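Local structure of beta-lactamase-like protein (Koribacter versatilis, 6B9V) at residues A151-I159 with G167-T177; M187-L198 with S215-A224. The protein is a metal-dependent diphosphatase of the PhnP family, a metallo-beta-lactamase-like hydrolase that cleaves reactive FAD photoproducts. All coordinates share one frame; numbering follows the deposited sequence.

Interaction 1. Residues A151-I159 with G167-T177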
loop_
_atom_site.group_PDB
_atom_site.type_symbol
_atom_site.label_atom_id
_atom_site.label_comp_id
_atom_site.label_asym_id
_atom_site.label_seq_id
_atom_site.Cartn_x
_atom_site.Cartn_y
_atom_site.Cartn_z
ATOM N N ALA A 151 -11.318 2.217 -28.026
ATOM C CA ALA A 151 -10.114 1.419 -28.247
ATOM C C ALA A 151 -10.374 -0.046 -27.921
ATOM O O ALA A 151 -11.246 -0.358 -27.119
ATOM C CB ALA A 151 -8.969 1.951 -27.421
ATOM N N LYS A 152 -9.630 -0.949 -28.550
ATOM C CA LYS A 152 -9.755 -2.361 -28.204
ATOM C C LYS A 152 -8.549 -2.841 -27.402
ATOM O O LYS A 152 -7.406 -2.691 -27.828
ATOM C CB LYS A 152 -9.943 -3.214 -29.458
ATOM C CG LYS A 152 -11.271 -2.962 -30.151
ATOM C CD LYS A 152 -11.697 -4.129 -31.029
ATOM C CE LYS A 152 -10.675 -4.401 -32.119
ATOM N NZ LYS A 152 -10.579 -3.266 -33.080
ATOM N N PHE A 153 -8.822 -3.394 -26.222
ATOM C CA PHE A 153 -7.811 -4.048 -25.405
ATOM C C PHE A 153 -7.968 -5.558 -25.548
ATOM O O PHE A 153 -8.943 -6.137 -25.083
ATOM C CB PHE A 153 -7.940 -3.628 -23.936
ATOM C CG PHE A 153 -7.354 -2.281 -23.635
ATOM C CD1 PHE A 153 -7.937 -1.127 -24.128
ATOM C CD2 PHE A 153 -6.230 -2.166 -22.829
ATOM C CE1 PHE A 153 -7.392 0.123 -23.837
ATOM C CE2 PHE A 153 -5.679 -0.924 -22.542
ATOM C CZ PHE A 153 -6.264 0.220 -23.048
ATOM N N ILE A 154 -7.011 -6.192 -26.202
ATOM C CA ILE A 154 -7.101 -7.614 -26.523
ATOM C C ILE A 154 -6.415 -8.422 -25.431
ATOM O O ILE A 154 -5.237 -8.221 -25.181
ATOM C CB ILE A 154 -6.444 -7.913 -27.887
ATOM C CG1 ILE A 154 -6.972 -6.940 -28.947
ATOM C CG2 ILE A 154 -6.687 -9.359 -28.298
ATOM C CD1 ILE A 154 -6.092 -6.836 -30.164
ATOM N N PRO A 155 -7.152 -9.324 -24.771
ATOM C CA PRO A 155 -6.514 -10.200 -23.780
ATOM C C PRO A 155 -5.579 -11.190 -24.474
ATOM O O PRO A 155 -5.940 -11.786 -25.493
ATOM C CB PRO A 155 -7.696 -10.927 -23.119
ATOM C CG PRO A 155 -8.929 -10.129 -23.516
ATOM C CD PRO A 155 -8.601 -9.572 -24.871
ATOM N N VAL A 156 -4.387 -11.340 -23.916
ATOM C CA VAL A 156 -3.371 -12.231 -24.444
ATOM C C VAL A 156 -3.037 -13.258 -23.379
ATOM O O VAL A 156 -2.421 -12.920 -22.374
ATOM C CB VAL A 156 -2.094 -11.466 -24.839
ATOM C CG1 VAL A 156 -1.025 -12.442 -25.384
ATOM C CG2 VAL A 156 -2.423 -10.390 -25.866
ATOM N N PRO A 157 -3.476 -14.504 -23.572
ATOM C CA PRO A 157 -3.202 -15.506 -22.537
ATOM C C PRO A 157 -1.711 -15.735 -22.350
ATOM O O PRO A 157 -1.000 -15.914 -23.338
ATOM C CB PRO A 157 -3.886 -16.766 -23.072
ATOM C CG PRO A 157 -4.950 -16.244 -24.060
ATOM C CD PRO A 157 -4.332 -15.021 -24.659
ATOM N N VAL A 158 -1.247 -15.696 -21.103
ATOM C CA VAL A 158 0.107 -16.136 -20.786
ATOM C C VAL A 158 0.049 -17.106 -19.597
ATOM O O VAL A 158 -0.962 -17.170 -18.888
ATOM C CB VAL A 158 1.062 -14.947 -20.483
ATOM C CG1 VAL A 158 1.181 -14.026 -21.712
ATOM C CG2 VAL A 158 0.611 -14.129 -19.260
ATOM N N ILE A 159 1.124 -17.866 -19.398
ATOM C CA ILE A 159 1.165 -18.875 -18.346
ATOM C C ILE A 159 2.082 -18.423 -17.203
ATOM O O ILE A 159 3.257 -18.151 -17.409
ATOM C CB ILE A 159 1.630 -20.226 -18.901
ATOM C CG1 ILE A 159 0.679 -20.684 -20.007
ATOM C CG2 ILE A 159 1.702 -21.274 -17.784
ATOM C CD1 ILE A 159 -0.761 -20.851 -19.533
ATOM N N GLY A 167 -2.150 -10.910 -20.360
ATOM C CA GLY A 167 -1.505 -9.653 -20.682
ATOM C C GLY A 167 -2.462 -8.966 -21.641
ATOM O O GLY A 167 -3.521 -9.513 -21.925
ATOM N N TYR A 168 -2.125 -7.779 -22.135
ATOM C CA TYR A 168 -3.035 -7.099 -23.057
ATOM C C TYR A 168 -2.319 -6.416 -24.192
ATOM O O TYR A 168 -1.265 -5.841 -23.995
ATOM C CB TYR A 168 -3.889 -6.063 -22.307
ATOM C CG TYR A 168 -4.765 -6.697 -21.259
ATOM C CD1 TYR A 168 -4.330 -6.832 -19.945
ATOM C CD2 TYR A 168 -6.020 -7.195 -21.596
ATOM C CE1 TYR A 168 -5.138 -7.440 -18.981
ATOM C CE2 TYR A 168 -6.826 -7.797 -20.654
ATOM C CZ TYR A 168 -6.386 -7.917 -19.352
ATOM O OH TYR A 168 -7.204 -8.524 -18.437
ATOM N N ARG A 169 -2.913 -6.469 -25.382
ATOM C CA ARG A 169 -2.400 -5.697 -26.493
ATOM C C ARG A 169 -3.395 -4.587 -26.788
ATOM O O ARG A 169 -4.599 -4.812 -26.828
ATOM C CB ARG A 169 -2.187 -6.556 -27.745
ATOM C CG ARG A 169 -1.747 -5.735 -28.948
ATOM C CD ARG A 169 -1.444 -6.588 -30.164
ATOM N NE ARG A 169 -0.978 -5.755 -31.276
ATOM C CZ ARG A 169 -0.096 -6.145 -32.199
ATOM N NH1 ARG A 169 0.432 -7.362 -32.149
ATOM N NH2 ARG A 169 0.266 -5.312 -33.173
ATOM N N PHE A 170 -2.888 -3.386 -27.007
ATOM C CA PHE A 170 -3.742 -2.253 -27.304
ATOM C C PHE A 170 -3.022 -1.391 -28.338
ATOM O O PHE A 170 -1.959 -0.827 -28.061
ATOM C CB PHE A 170 -4.089 -1.472 -26.022
ATOM C CG PHE A 170 -2.969 -1.427 -25.001
ATOM C CD1 PHE A 170 -2.750 -2.492 -24.138
ATOM C CD2 PHE A 170 -2.169 -0.298 -24.873
ATOM C CE1 PHE A 170 -1.725 -2.459 -23.200
ATOM C CE2 PHE A 170 -1.148 -0.254 -23.925
ATOM C CZ PHE A 170 -0.928 -1.337 -23.091
ATOM N N GLY A 171 -3.585 -1.339 -29.544
ATOM C CA GLY A 171 -2.950 -0.640 -30.652
ATOM C C GLY A 171 -1.555 -1.197 -30.902
ATOM O O GLY A 171 -1.373 -2.414 -30.989
ATOM N N SER A 172 -0.562 -0.318 -30.979
ATOM C CA SER A 172 0.809 -0.764 -31.234
ATOM C C SER A 172 1.586 -1.067 -29.949
ATOM O O SER A 172 2.816 -1.190 -29.985
ATOM C CB SER A 172 1.566 0.285 -32.058
ATOM O OG SER A 172 1.562 1.540 -31.401
ATOM N N ALA A 173 0.888 -1.206 -28.823
ATOM C CA ALA A 173 1.582 -1.534 -27.574
ATOM C C ALA A 173 1.054 -2.827 -26.936
ATOM O O ALA A 173 -0.079 -3.216 -27.181
ATOM C CB ALA A 173 1.460 -0.378 -26.604
ATOM N N ALA A 174 1.876 -3.500 -26.135
ATOM C CA ALA A 174 1.409 -4.669 -25.395
ATOM C C ALA A 174 2.107 -4.760 -24.041
ATOM O O ALA A 174 3.276 -4.399 -23.880
ATOM C CB ALA A 174 1.610 -5.961 -26.201
ATOM N N TYR A 175 1.362 -5.237 -23.059
ATOM C CA TYR A 175 1.835 -5.291 -21.691
ATOM C C TYR A 175 1.635 -6.700 -21.160
ATOM O O TYR A 175 0.497 -7.156 -20.991
ATOM C CB TYR A 175 1.087 -4.272 -20.837
ATOM C CG TYR A 175 1.524 -4.247 -19.393
ATOM C CD1 TYR A 175 2.700 -3.617 -19.018
ATOM C CD2 TYR A 175 0.753 -4.856 -18.403
ATOM C CE1 TYR A 175 3.108 -3.581 -17.670
ATOM C CE2 TYR A 175 1.157 -4.833 -17.064
ATOM C CZ TYR A 175 2.330 -4.192 -16.710
ATOM O OH TYR A 175 2.733 -4.160 -15.378
ATOM N N LEU A 176 2.741 -7.390 -20.903
ATOM C CA LEU A 176 2.705 -8.773 -20.426
ATOM C C LEU A 176 3.577 -8.945 -19.197
ATOM O O LEU A 176 4.798 -8.932 -19.301
ATOM C CB LEU A 176 3.203 -9.748 -21.495
ATOM C CG LEU A 176 2.222 -10.254 -22.551
ATOM C CD1 LEU A 176 1.816 -9.154 -23.485
ATOM C CD2 LEU A 176 2.894 -11.396 -23.306
ATOM N N THR A 177 2.968 -9.146 -18.046
ATOM C CA THR A 177 3.758 -9.323 -16.828
ATOM C C THR A 177 3.427 -10.668 -16.194
ATOM O O THR A 177 2.434 -11.299 -16.572
ATOM C CB THR A 177 3.509 -8.172 -15.828
ATOM O OG1 THR A 177 4.379 -8.329 -14.699
ATOM C CG2 THR A 177 2.043 -8.149 -15.368
HETATM O O HOH W 1 -6.143 -2.704 -30.116
#

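Interaction 2. Residues M187-L198 with S215-A224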
loop_
_atom_site.group_PDB
_atom_site.type_symbol
_atom_site.label_atom_id
_atom_site.label_comp_id
_atom_site.label_asym_id
_atom_site.label_seq_id
_atom_site.Cartn_x
_atom_site.Cartn_y
_atom_site.Cartn_z
ATOM N N MET A 187 2.034 -15.848 -28.947
ATOM C CA MET A 187 3.198 -15.252 -29.583
ATOM C C MET A 187 2.769 -14.645 -30.908
ATOM O O MET A 187 3.260 -13.579 -31.310
ATOM C CB MET A 187 4.304 -16.280 -29.802
ATOM C CG MET A 187 4.964 -16.750 -28.518
ATOM S SD MET A 187 6.081 -15.525 -27.842
ATOM C CE MET A 187 7.471 -15.675 -28.973
ATOM N N GLU A 188 1.828 -15.317 -31.569
ATOM C CA GLU A 188 1.367 -14.853 -32.877
ATOM C C GLU A 188 0.560 -13.562 -32.806
ATOM O O GLU A 188 0.395 -12.884 -33.818
ATOM C CB GLU A 188 0.544 -15.941 -33.565
ATOM C CG GLU A 188 1.413 -17.065 -34.110
ATOM C CD GLU A 188 2.608 -16.542 -34.906
ATOM O OE1 GLU A 188 2.402 -15.708 -35.816
ATOM O OE2 GLU A 188 3.755 -16.954 -34.616
ATOM N N MET A 189 0.072 -13.227 -31.612
ATOM C CA MET A 189 -0.729 -12.018 -31.390
ATOM C C MET A 189 0.144 -10.799 -31.107
ATOM O O MET A 189 -0.354 -9.676 -31.011
ATOM C CB MET A 189 -1.694 -12.213 -30.204
ATOM C CG MET A 189 -2.687 -13.375 -30.352
ATOM S SD MET A 189 -3.615 -13.621 -28.817
ATOM C CE MET A 189 -4.671 -12.183 -28.836
ATOM N N LEU A 190 1.442 -11.024 -30.938
ATOM C CA LEU A 190 2.315 -10.000 -30.378
ATOM C C LEU A 190 3.350 -9.471 -31.366
ATOM O O LEU A 190 4.348 -8.891 -30.962
ATOM C CB LEU A 190 3.027 -10.558 -29.143
ATOM C CG LEU A 190 2.126 -10.826 -27.936
ATOM C CD1 LEU A 190 2.936 -11.521 -26.841
ATOM C CD2 LEU A 190 1.526 -9.525 -27.414
ATOM N N ARG A 191 3.108 -9.661 -32.659
ATOM C CA ARG A 191 4.074 -9.226 -33.659
ATOM C C ARG A 191 3.779 -7.815 -34.158
ATOM O O ARG A 191 2.640 -7.355 -34.125
ATOM C CB ARG A 191 4.104 -10.200 -34.840
ATOM C CG ARG A 191 4.510 -11.598 -34.442
ATOM C CD ARG A 191 4.893 -12.434 -35.655
ATOM N NE ARG A 191 5.151 -13.825 -35.286
ATOM C CZ ARG A 191 6.293 -14.263 -34.763
ATOM N NH1 ARG A 191 7.291 -13.418 -34.536
ATOM N NH2 ARG A 191 6.437 -15.548 -34.463
ATOM N N GLY A 192 4.824 -7.140 -34.622
ATOM C CA GLY A 192 4.678 -5.826 -35.216
ATOM C C GLY A 192 4.300 -4.733 -34.232
ATOM O O GLY A 192 3.629 -3.780 -34.611
ATOM N N LEU A 193 4.731 -4.863 -32.980
ATOM C CA LEU A 193 4.513 -3.824 -31.960
ATOM C C LEU A 193 5.548 -2.698 -32.032
ATOM O O LEU A 193 6.689 -2.928 -32.428
ATOM C CB LEU A 193 4.553 -4.444 -30.562
ATOM C CG LEU A 193 3.455 -5.463 -30.264
ATOM C CD1 LEU A 193 3.806 -6.279 -29.026
ATOM C CD2 LEU A 193 2.105 -4.740 -30.113
ATOM N N ASP A 194 5.142 -1.487 -31.643
ATOM C CA ASP A 194 6.078 -0.391 -31.394
ATOM C C ASP A 194 6.677 -0.525 -29.995
ATOM O O ASP A 194 7.863 -0.252 -29.777
ATOM C CB ASP A 194 5.388 0.975 -31.507
ATOM C CG ASP A 194 5.094 1.370 -32.931
ATOM O OD1 ASP A 194 5.816 0.909 -33.838
ATOM O OD2 ASP A 194 4.145 2.156 -33.137
ATOM N N ILE A 195 5.832 -0.948 -29.060
ATOM C CA ILE A 195 6.179 -1.039 -27.644
ATOM C C ILE A 195 5.728 -2.379 -27.073
ATOM O O ILE A 195 4.555 -2.758 -27.200
ATOM C CB ILE A 195 5.526 0.089 -26.818
ATOM C CG1 ILE A 195 6.054 1.454 -27.251
ATOM C CG2 ILE A 195 5.788 -0.109 -25.329
ATOM C CD1 ILE A 195 5.381 2.582 -26.534
ATOM N N LEU A 196 6.648 -3.082 -26.419
ATOM C CA LEU A 196 6.308 -4.339 -25.746
ATOM C C LEU A 196 6.881 -4.394 -24.326
ATOM O O LEU A 196 8.070 -4.140 -24.123
ATOM C CB LEU A 196 6.824 -5.526 -26.559
ATOM C CG LEU A 196 6.710 -6.913 -25.918
ATOM C CD1 LEU A 196 5.249 -7.297 -25.708
ATOM C CD2 LEU A 196 7.428 -7.947 -26.789
ATOM N N PHE A 197 6.039 -4.708 -23.346
ATOM C CA PHE A 197 6.535 -4.967 -21.992
ATOM C C PHE A 197 6.536 -6.466 -21.725
ATOM O O PHE A 197 5.558 -7.142 -22.020
ATOM C CB PHE A 197 5.690 -4.246 -20.934
ATOM C CG PHE A 197 6.070 -2.792 -20.743
ATOM C CD1 PHE A 197 5.789 -1.861 -21.727
ATOM C CD2 PHE A 197 6.694 -2.366 -19.574
ATOM C CE1 PHE A 197 6.145 -0.524 -21.569
ATOM C CE2 PHE A 197 7.061 -1.030 -19.403
ATOM C CZ PHE A 197 6.785 -0.108 -20.401
ATOM N N LEU A 198 7.644 -6.974 -21.190
ATOM C CA LEU A 198 7.753 -8.362 -20.745
ATOM C C LEU A 198 8.250 -8.430 -19.312
ATOM O O LEU A 198 9.048 -7.610 -18.889
ATOM C CB LEU A 198 8.722 -9.168 -21.626
ATOM C CG LEU A 198 8.406 -9.259 -23.119
ATOM C CD1 LEU A 198 9.551 -10.006 -23.844
ATOM C CD2 LEU A 198 7.079 -9.966 -23.344
ATOM N N SER A 215 13.674 -13.679 -21.485
ATOM C CA SER A 215 12.860 -12.584 -21.987
ATOM C C SER A 215 13.571 -11.858 -23.115
ATOM O O SER A 215 12.927 -11.338 -24.017
ATOM C CB SER A 215 12.494 -11.638 -20.847
ATOM O OG SER A 215 11.507 -12.274 -20.043
ATOM N N VAL A 216 14.899 -11.851 -23.087
ATOM C CA VAL A 216 15.645 -11.393 -24.261
ATOM C C VAL A 216 15.378 -12.297 -25.484
ATOM O O VAL A 216 15.177 -11.795 -26.600
ATOM C CB VAL A 216 17.158 -11.317 -23.978
ATOM C CG1 VAL A 216 17.941 -11.194 -25.278
ATOM C CG2 VAL A 216 17.472 -10.133 -23.039
ATOM N N SER A 217 15.369 -13.620 -25.292
ATOM C CA SER A 217 15.045 -14.529 -26.407
ATOM C C SER A 217 13.649 -14.303 -26.998
ATOM O O SER A 217 13.460 -14.281 -28.238
ATOM C CB SER A 217 15.162 -15.984 -25.965
ATOM O OG SER A 217 16.517 -16.333 -25.842
ATOM N N ILE A 218 12.674 -14.161 -26.103
ATOM C CA ILE A 218 11.311 -13.834 -26.514
ATOM C C ILE A 218 11.288 -12.503 -27.268
ATOM O O ILE A 218 10.676 -12.390 -28.342
ATOM C CB ILE A 218 10.366 -13.784 -25.285
ATOM C CG1 ILE A 218 10.196 -15.198 -24.710
ATOM C CG2 ILE A 218 9.015 -13.150 -25.643
ATOM C CD1 ILE A 218 9.552 -15.239 -23.309
ATOM N N ALA A 219 11.975 -11.503 -26.720
ATOM C CA ALA A 219 12.038 -10.174 -27.335
ATOM C C ALA A 219 12.604 -10.243 -28.755
ATOM O O ALA A 219 12.134 -9.550 -29.666
ATOM C CB ALA A 219 12.879 -9.218 -26.472
ATOM N N GLU A 220 13.608 -11.088 -28.945
ATOM C CA GLU A 220 14.243 -11.192 -30.250
ATOM C C GLU A 220 13.394 -12.007 -31.227
ATOM O O GLU A 220 13.553 -11.892 -32.445
ATOM C CB GLU A 220 15.648 -11.771 -30.099
ATOM C CG GLU A 220 16.594 -10.754 -29.451
ATOM C CD GLU A 220 18.008 -11.267 -29.243
ATOM O OE1 GLU A 220 18.915 -10.426 -29.041
ATOM O OE2 GLU A 220 18.212 -12.499 -29.269
ATOM N N LYS A 221 12.479 -12.815 -30.703
ATOM C CA LYS A 221 11.516 -13.471 -31.577
ATOM C C LYS A 221 10.383 -12.530 -31.990
ATOM O O LYS A 221 9.902 -12.589 -33.128
ATOM C CB LYS A 221 10.932 -14.719 -30.910
ATOM C CG LYS A 221 11.877 -15.916 -30.870
ATOM C CD LYS A 221 11.266 -17.042 -30.040
ATOM C CE LYS A 221 12.119 -18.306 -30.073
ATOM N NZ LYS A 221 13.501 -18.061 -29.571
ATOM N N LEU A 222 9.934 -11.681 -31.071
ATOM C CA LEU A 222 8.772 -10.836 -31.365
ATOM C C LEU A 222 9.134 -9.519 -32.070
ATOM O O LEU A 222 8.281 -8.911 -32.720
ATOM C CB LEU A 222 7.993 -10.550 -30.087
ATOM C CG LEU A 222 7.339 -11.767 -29.422
ATOM C CD1 LEU A 222 6.693 -11.357 -28.105
ATOM C CD2 LEU A 222 6.307 -12.388 -30.362
ATOM N N LYS A 223 10.383 -9.086 -31.932
ATOM C CA LYS A 223 10.907 -7.945 -32.698
ATOM C C LYS A 223 10.076 -6.663 -32.604
ATOM O O LYS A 223 9.844 -6.003 -33.611
ATOM C CB LYS A 223 11.048 -8.339 -34.174
ATOM C CG LYS A 223 11.983 -9.497 -34.397
ATOM C CD LYS A 223 12.075 -9.872 -35.879
ATOM C CE LYS A 223 13.342 -10.665 -36.146
ATOM N NZ LYS A 223 13.459 -11.812 -35.211
ATOM N N ALA A 224 9.623 -6.314 -31.400
ATOM C CA ALA A 224 8.995 -5.014 -31.186
ATOM C C ALA A 224 10.038 -3.942 -31.437
ATOM O O ALA A 224 11.232 -4.218 -31.313
ATOM C CB ALA A 224 8.432 -4.885 -29.762
HETATM O O HOH W 2 6.240 -7.018 -31.767
HETATM O O HOH W 3 7.483 -7.922 -35.163
HETATM O O HOH W 4 7.697 -3.782 -34.697
#

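Interaction 1. Residues A151-I159 with G167-T177
Phe153 and Phe170 meet on one face of two antiparallel strands. CB of Phe170 sits over the centre of the Phe153 ring, 3.9 Å from its centroid, in a CH-pi contact. The ring planes are close to parallel, 21° apart, but slid so far that they barely overlap; Phe153 CE2 and Phe170 CD1 come within 3.7 Å. A chi1 of 35° holds CG of Phe170 between its backbone N and carbonyl carbon, with CB over the Phe153 face and the ring slid to one side. On the same face the Tyr168 ring lies obliquely against Pro155, and its OH bonds to Tyr76 O. Strands 151-160 and 163-170 form a beta hairpin of the metallo-beta-lactamase fold, and a type II' turn from Phe170 to Ala173 then brings in strand 173-176. Ile154 and Arg169 exchange two backbone bonds, Ile154 N to Arg169 O at 2.8 Å being nearly straight; Val156 and Gly167 exchange another two. The other face is tight at its buried end, beyond Val156, where Val158 CG1 reaches past Gly167 to Leu176 CD2 at 3.5 Å. It is looser where partly exposed Ile154 and Arg169 lie side by side, CB to CB 4.5 Å; the arginine, extended as far as NE, carries NH1 away to Met189 O and Arg191 O. At the exposed Lys152 end, a water donates to Lys152 O at 2.6 Å and accepts from Gly171 N.

Interaction 2. Residues M187-L198 with S215-A224
Strand 195-198 and helix 215-222 run roughly antiparallel, 156° between their directions, with the short axes 10.0 Å apart at closest approach. Leu222 is the most covered residue of the contact, lying between the strand and the 187-190 turn. Its CD1 meets Leu196 CD2 at 3.7 Å and touches CB of Leu190, while CD2 packs against the CE methyl of Met187 at 3.8 Å. The Met187 chain, bent at chi2 and chi3 (-75° each), folds back to bring that methyl against Lys221 CB too; Met187 and Leu222 cross at about a right angle. Towards the start of the helix, Leu198 CD1 lies against both Ser215 O and Ile218 CG2, the latter 3.7 Å away. At the other end Ala224 CB presses on Leu196 CB at 3.6 Å, and its CA makes a CH...O contact with Leu193 O. Water stitches the backbones here: one molecule donates to both Leu190 O and Leu222 O and accepts from Leu193 N, and a second joins Gly192 N to Leu222 O. On the solvent side Arg191 forms a salt bridge through NH2 to Glu188 OE2 (3.0 Å), while NH1 gives Lys221 O only a weak, bent bond. The helix covers one side of strand 195-199 within a beta-alpha-beta unit, whose strand 226-230 receives Ala219 on Thr227 and Leu198 on Phe229; on the other side Ile195 and Phe197 face strand 257-263.

In the fold
Interaction 1 closes along the chain before interaction 2 opens; their centres lie 11 Å apart, and both reach the same mixed sheet. Strands 173-176 and 195-199 are parallel neighbours there, tied by a probable backbone bond from Phe197 N to Ala174 O, so the sheet passes from the antiparallel hairpin of interaction 1 to the parallel, helix-covered part of interaction 2. Side chains make a second join: the guanidinium carbon of Arg169 packs against Leu193 CD2, and Ile154 touches Met189. Strand 173-176 leads to Asp178, which bridges the two manganese ions, whereas the Leu198 side chain lies about 13 Å from a manganese ion.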